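Local coordinates for cysteine synthase (Helicobacter pylori, PDB 6AHI), which uses pyridoxal 5'-phosphate to make L-cysteine and acetate from O-acetyl-L-serine and hydrogen sulfide, and also has cystathionine beta-synthase activity, at residues I32-L36 against E163-L168. Residues are numbered along the deposited sequence; the frame is centred on the assembly and turned at random.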
ATOM      1  N   ILE A  32     -14.430 -18.309   2.079  1.00 16.04           N
ATOM      2  CA  ILE A  32     -13.991 -17.293   3.000  1.00 17.57           C
ATOM      3  C   ILE A  32     -13.871 -15.994   2.199  1.00 17.21           C
ATOM      4  O   ILE A  32     -13.186 -15.935   1.195  1.00 16.87           O
ATOM      5  CB  ILE A  32     -12.668 -17.671   3.704  1.00 18.64           C
ATOM      6  CG1 ILE A  32     -12.802 -18.938   4.552  1.00 20.43           C
ATOM      7  CG2 ILE A  32     -12.160 -16.493   4.537  1.00 18.00           C
ATOM      8  CD1 ILE A  32     -11.495 -19.475   5.050  1.00 21.82           C
ATOM      9  N   TYR A  33     -14.469 -14.943   2.751  1.00 16.64           N
ATOM     10  CA  TYR A  33     -14.341 -13.604   2.235  1.00 16.63           C
ATOM     11  C   TYR A  33     -13.492 -12.781   3.203  1.00 16.17           C
ATOM     12  O   TYR A  33     -13.873 -12.614   4.318  1.00 17.17           O
ATOM     13  CB  TYR A  33     -15.705 -12.959   2.097  1.00 16.79           C
ATOM     14  CG  TYR A  33     -16.594 -13.688   1.148  1.00 19.28           C
ATOM     15  CD1 TYR A  33     -16.519 -13.441  -0.206  1.00 19.58           C
ATOM     16  CD2 TYR A  33     -17.486 -14.645   1.583  1.00 22.27           C
ATOM     17  CE1 TYR A  33     -17.363 -14.068  -1.102  1.00 20.80           C
ATOM     18  CE2 TYR A  33     -18.312 -15.321   0.684  1.00 23.70           C
ATOM     19  CZ  TYR A  33     -18.264 -15.017  -0.659  1.00 23.43           C
ATOM     20  OH  TYR A  33     -19.093 -15.665  -1.554  1.00 26.00           O
ATOM     21  N   ALA A  34     -12.413 -12.206   2.691  1.00 15.40           N
ATOM     22  CA  ALA A  34     -11.575 -11.343   3.457  1.00 15.13           C
ATOM     23  C   ALA A  34     -11.713  -9.931   2.931  1.00 15.38           C
ATOM     24  O   ALA A  34     -11.385  -9.624   1.773  1.00 14.19           O
ATOM     25  CB  ALA A  34     -10.136 -11.766   3.407  1.00 15.04           C
ATOM     26  N   LYS A  35     -12.177  -9.063   3.827  1.00 16.68           N
ATOM     27  CA  LYS A  35     -12.209  -7.661   3.551  1.00 18.14           C
ATOM     28  C   LYS A  35     -10.786  -7.106   3.645  1.00 16.76           C
ATOM     29  O   LYS A  35     -10.143  -7.247   4.673  1.00 17.30           O
ATOM     30  CB  LYS A  35     -13.207  -7.034   4.518  1.00 19.16           C
ATOM     31  CG  LYS A  35     -13.444  -5.566   4.289  1.00 20.98           C
ATOM     32  CD  LYS A  35     -14.215  -5.277   3.065  1.00 22.08           C
ATOM     33  CE  LYS A  35     -14.887  -3.928   3.173  1.00 22.10           C
ATOM     34  NZ  LYS A  35     -15.212  -3.400   1.842  1.00 22.81           N
ATOM     35  N   LEU A  36     -10.300  -6.513   2.544  1.00 16.50           N
ATOM     36  CA  LEU A  36      -8.911  -6.116   2.390  1.00 17.34           C
ATOM     37  C   LEU A  36      -8.692  -4.658   2.848  1.00 19.22           C
ATOM     38  O   LEU A  36      -8.425  -3.767   2.021  1.00 21.37           O
ATOM     39  CB  LEU A  36      -8.502  -6.286   0.922  1.00 16.82           C
ATOM     40  CG  LEU A  36      -8.668  -7.694   0.356  1.00 16.34           C
ATOM     41  CD1 LEU A  36      -8.039  -7.770  -1.026  1.00 16.15           C
ATOM     42  CD2 LEU A  36      -8.063  -8.716   1.309  1.00 15.89           C
ATOM     43  N   GLU A 163     -20.756  -1.411   4.467  1.00 25.36           N
ATOM     44  CA  GLU A 163     -20.070  -1.621   3.185  1.00 26.82           C
ATOM     45  C   GLU A 163     -20.006  -3.125   2.884  1.00 23.06           C
ATOM     46  O   GLU A 163     -20.229  -3.564   1.788  1.00 23.05           O
ATOM     47  CB  GLU A 163     -18.683  -0.982   3.294  1.00 28.22           C
ATOM     48  CG  GLU A 163     -18.056  -0.534   1.998  1.00 28.94           C
ATOM     49  CD  GLU A 163     -16.657  -0.021   2.280  1.00 28.20           C
ATOM     50  OE1 GLU A 163     -16.493   1.161   2.637  1.00 27.14           O
ATOM     51  OE2 GLU A 163     -15.733  -0.828   2.159  1.00 28.41           O
ATOM     52  N   ILE A 164     -19.702  -3.918   3.905  1.00 23.23           N
ATOM     53  CA  ILE A 164     -19.631  -5.379   3.782  1.00 23.64           C
ATOM     54  C   ILE A 164     -20.977  -5.952   3.335  1.00 24.00           C
ATOM     55  O   ILE A 164     -21.024  -6.770   2.435  1.00 24.61           O
ATOM     56  CB  ILE A 164     -19.155  -6.011   5.104  1.00 24.73           C
ATOM     57  CG1 ILE A 164     -17.644  -5.802   5.273  1.00 25.36           C
ATOM     58  CG2 ILE A 164     -19.547  -7.482   5.170  1.00 25.17           C
ATOM     59  CD1 ILE A 164     -17.145  -6.025   6.680  1.00 26.70           C
ATOM     60  N   VAL A 165     -22.066  -5.551   3.991  1.00 25.32           N
ATOM     61  CA  VAL A 165     -23.363  -6.093   3.628  1.00 26.20           C
ATOM     62  C   VAL A 165     -23.752  -5.627   2.222  1.00 25.86           C
ATOM     63  O   VAL A 165     -24.376  -6.387   1.514  1.00 24.27           O
ATOM     64  CB  VAL A 165     -24.453  -5.768   4.662  1.00 28.97           C
ATOM     65  CG1 VAL A 165     -25.812  -6.243   4.173  1.00 30.33           C
ATOM     66  CG2 VAL A 165     -24.119  -6.395   5.993  1.00 29.14           C
ATOM     67  N   GLN A 166     -23.381  -4.410   1.827  1.00 28.09           N
ATOM     68  CA  GLN A 166     -23.653  -3.954   0.435  1.00 32.96           C
ATOM     69  C   GLN A 166     -22.974  -4.871  -0.585  1.00 29.55           C
ATOM     70  O   GLN A 166     -23.552  -5.158  -1.598  1.00 31.47           O
ATOM     71  CB  GLN A 166     -23.148  -2.538   0.181  1.00 39.92           C
ATOM     72  CG  GLN A 166     -24.013  -1.468   0.817  1.00 51.70           C
ATOM     73  CD  GLN A 166     -23.534  -0.080   0.465  1.00 61.11           C
ATOM     74  OE1 GLN A 166     -22.904   0.143  -0.576  1.00 53.97           O
ATOM     75  NE2 GLN A 166     -23.834   0.867   1.344  1.00 72.76           N
ATOM     76  N   GLU A 167     -21.737  -5.309  -0.316  1.00 27.15           N
ATOM     77  CA  GLU A 167     -20.953  -6.129  -1.255  1.00 28.44           C
ATOM     78  C   GLU A 167     -21.360  -7.612  -1.158  1.00 25.68           C
ATOM     79  O   GLU A 167     -21.345  -8.321  -2.151  1.00 23.12           O
ATOM     80  CB  GLU A 167     -19.447  -6.130  -0.950  1.00 32.17           C
ATOM     81  CG  GLU A 167     -18.715  -4.805  -1.059  1.00 36.84           C
ATOM     82  CD  GLU A 167     -17.277  -4.856  -0.528  1.00 36.80           C
ATOM     83  OE1 GLU A 167     -17.141  -4.953   0.720  1.00 26.68           O
ATOM     84  OE2 GLU A 167     -16.290  -4.835  -1.375  1.00 34.64           O
ATOM     85  N   LEU A 168     -21.599  -8.134   0.052  1.00 22.11           N
ATOM     86  CA  LEU A 168     -21.742  -9.582   0.206  1.00 22.16           C
ATOM     87  C   LEU A 168     -23.172 -10.020   0.485  1.00 23.00           C
ATOM     88  O   LEU A 168     -23.441 -11.208   0.411  1.00 25.22           O
ATOM     89  CB  LEU A 168     -20.842 -10.079   1.338  1.00 22.15           C
ATOM     90  CG  LEU A 168     -19.355  -9.808   1.167  1.00 20.64           C
ATOM     91  CD1 LEU A 168     -18.596 -10.393   2.349  1.00 20.02           C
ATOM     92  CD2 LEU A 168     -18.849 -10.355  -0.169  1.00 22.61           C
TER
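Strand 32-36 packs against helix 163-168, their axes 11.0 Å apart at 133°, and Lys35 reaches across to the helix. The ammonium of buried Lys35 donates to two carboxylates one helical turn apart: Lys35 NZ lies 2.6 Å from Glu163 OE2 and 2.7 Å from Glu167 OE1, both salt bridges. A third bond, to the carbonyl of Thr14, completes its three donors. Glu163 is shared more widely, OE2 also pairing with Arg48 and OE1 accepting from the backbone NH of Arg13. Beside the charges the contact turns apolar: Lys35 CE touches Ile164 CG1 at 3.9 Å, and Leu168 CD2 makes a CH-pi contact over one face of Tyr33, 4.3 Å from the ring centroid. Tyr33 OH bonds to Gln287 on neighbouring strand 287-292. Helix 160-168 thus covers the mixed sheet of this fold-type II PLP enzyme, with Met2 and Ile3 of the second subunit against Glu167 and Leu168. Two carboxylates on one lysine leave a formal negative excess; Arg48 can offset it, consistent with a charge-balanced network.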